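PDB 3Q2I: dehydrogenase from Chromobacterium violaceum, which probably oxidises UDP-N-acetylglucosaminuronic acid at its sugar ring with NAD as cofactor, a step toward 2,3-diacetamido-2,3-dideoxy-D-mannuronic acid. Local coordinates for residues 145-149 against 150-154. Residues are numbered along the deposited sequence; the frame is centred on the assembly and turned at random.
Sequences KRAMQ and EKRFG
Arg152 folds back over Ala147 as the chain leaves helix 139-149. CB and CG pass beside the carbonyl oxygen of Ala147, with CG 3.5 Å from that O. CD then lies against the methyl group, 3.9 Å from Ala147 CB; the small alanine lets the arginine stem run close to the helix. The bend at chi3 (70°) turns the guanidinium aside to partners in the same chain: NH2 forms a salt bridge with Asp286, NH1 donates a hydrogen bond to the backbone O of Glu281, and Phe279 adds a cation-pi contact. Arginine suits the place because its apolar stem can pack on Ala147 while its charged end reaches Asp286. The backbone here forms a Schellman motif. Arg152 N gives a nearly straight bond to Ala147 O (3.0 Å, 171°), and Lys151 N reaches Met148 O at 2.9 Å from above the carbonyl plane. Between them Lys151 takes a positive phi of 60°, which lets the chain reverse into the type I turn from Lys151 to Gly154. Phe153, on that turn, meets the bent Met148 chain in a Met-aromatic contact, SD lying 4.7 Å from the ring centroid and oblique to the ring. The side chains of Met148 and Phe153 both also touch Ile257 of strand 252-259, joining the helix end to the large mixed sheet, while Phe279 of strand 273-279 packs edge-to-face with Phe153.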
loop_
_atom_site.group_PDB
_atom_site.type_symbol
_atom_site.label_atom_id
_atom_site.label_comp_id
_atom_site.label_asym_id
_atom_site.label_seq_id
_atom_site.Cartn_x
_atom_site.Cartn_y
_atom_site.Cartn_z
ATOM N N LYS A 145 1.858 32.242 -23.945
ATOM C CA LYS A 145 0.436 31.941 -23.822
ATOM C C LYS A 145 -0.289 32.005 -25.178
ATOM O O LYS A 145 -1.121 31.151 -25.522
ATOM C CB LYS A 145 -0.233 32.850 -22.793
ATOM C CG LYS A 145 -1.728 32.566 -22.614
ATOM C CD LYS A 145 -2.040 31.214 -21.932
ATOM C CE LYS A 145 -3.538 31.073 -21.596
ATOM N NZ LYS A 145 -3.922 29.755 -20.994
ATOM N N ARG A 146 0.025 33.047 -25.941
ATOM C CA ARG A 146 -0.540 33.165 -27.278
ATOM C C ARG A 146 -0.189 31.981 -28.176
ATOM O O ARG A 146 -1.047 31.433 -28.885
ATOM C CB ARG A 146 -0.154 34.525 -27.873
ATOM C CG ARG A 146 -0.980 35.648 -27.287
ATOM C CD ARG A 146 -0.438 37.047 -27.627
ATOM N NE ARG A 146 -0.305 37.268 -29.070
ATOM C CZ ARG A 146 0.574 38.103 -29.622
ATOM N NH1 ARG A 146 1.404 38.810 -28.869
ATOM N NH2 ARG A 146 0.634 38.228 -30.942
ATOM N N ALA A 147 1.071 31.546 -28.133
ATOM C CA ALA A 147 1.452 30.393 -28.931
ATOM C C ALA A 147 0.634 29.172 -28.539
ATOM O O ALA A 147 0.210 28.419 -29.398
ATOM C CB ALA A 147 2.962 30.129 -28.845
ATOM N N MET A 148 0.411 28.994 -27.239
ATOM C CA MET A 148 -0.390 27.890 -26.722
ATOM C C MET A 148 -1.826 28.001 -27.223
ATOM O O MET A 148 -2.356 27.042 -27.772
ATOM C CB MET A 148 -0.419 27.888 -25.194
ATOM C CG MET A 148 0.746 27.176 -24.561
ATOM S SD MET A 148 1.072 25.574 -25.333
ATOM C CE MET A 148 2.760 25.412 -24.846
ATOM N N GLN A 149 -2.454 29.159 -27.019
ATOM C CA GLN A 149 -3.839 29.368 -27.500
ATOM C C GLN A 149 -4.017 29.101 -28.998
ATOM O O GLN A 149 -5.061 28.613 -29.431
ATOM C CB GLN A 149 -4.325 30.786 -27.163
ATOM C CG GLN A 149 -4.589 30.991 -25.673
ATOM C CD GLN A 149 -4.623 32.456 -25.253
ATOM O OE1 GLN A 149 -4.242 33.350 -26.011
ATOM N NE2 GLN A 149 -5.116 32.709 -24.054
ATOM N N GLU A 150 -3.014 29.428 -29.801
ATOM C CA GLU A 150 -3.077 29.153 -31.233
ATOM C C GLU A 150 -2.760 27.704 -31.606
ATOM O O GLU A 150 -2.819 27.354 -32.775
ATOM C CB GLU A 150 -2.136 30.094 -31.985
ATOM C CG GLU A 150 -2.325 31.544 -31.625
ATOM C CD GLU A 150 -3.090 32.249 -32.716
ATOM O OE1 GLU A 150 -2.451 33.028 -33.464
ATOM O OE2 GLU A 150 -4.301 31.951 -32.857
ATOM N N LYS A 151 -2.404 26.874 -30.628
ATOM C CA LYS A 151 -1.957 25.496 -30.879
ATOM C C LYS A 151 -0.706 25.387 -31.749
ATOM O O LYS A 151 -0.563 24.456 -32.536
ATOM C CB LYS A 151 -3.101 24.653 -31.448
ATOM C CG LYS A 151 -4.434 25.057 -30.860
ATOM C CD LYS A 151 -5.549 24.072 -31.181
ATOM C CE LYS A 151 -6.553 24.030 -30.031
ATOM N NZ LYS A 151 -6.906 22.615 -29.679
ATOM N N ARG A 152 0.228 26.311 -31.593
ATOM C CA ARG A 152 1.410 26.297 -32.438
ATOM C C ARG A 152 2.306 25.077 -32.191
ATOM O O ARG A 152 3.059 24.678 -33.074
ATOM C CB ARG A 152 2.188 27.603 -32.277
ATOM C CG ARG A 152 1.370 28.835 -32.690
ATOM C CD ARG A 152 2.273 30.046 -32.711
ATOM N NE ARG A 152 3.217 29.956 -33.831
ATOM C CZ ARG A 152 4.266 30.761 -33.969
ATOM N NH1 ARG A 152 5.083 30.598 -35.000
ATOM N NH2 ARG A 152 4.557 31.654 -33.027
ATOM N N PHE A 153 2.222 24.474 -31.004
ATOM C CA PHE A 153 3.108 23.341 -30.721
ATOM C C PHE A 153 2.537 22.015 -31.237
ATOM O O PHE A 153 3.234 20.993 -31.286
ATOM C CB PHE A 153 3.350 23.195 -29.203
ATOM C CG PHE A 153 4.151 24.317 -28.598
ATOM C CD1 PHE A 153 5.536 24.218 -28.477
ATOM C CD2 PHE A 153 3.524 25.427 -28.060
ATOM C CE1 PHE A 153 6.274 25.215 -27.865
ATOM C CE2 PHE A 153 4.250 26.431 -27.475
ATOM C CZ PHE A 153 5.634 26.343 -27.370
ATOM N N GLY A 154 1.255 21.987 -31.588
ATOM C CA GLY A 154 0.545 20.725 -31.719
ATOM C C GLY A 154 0.631 20.021 -30.356
ATOM O O GLY A 154 0.573 20.667 -29.328
#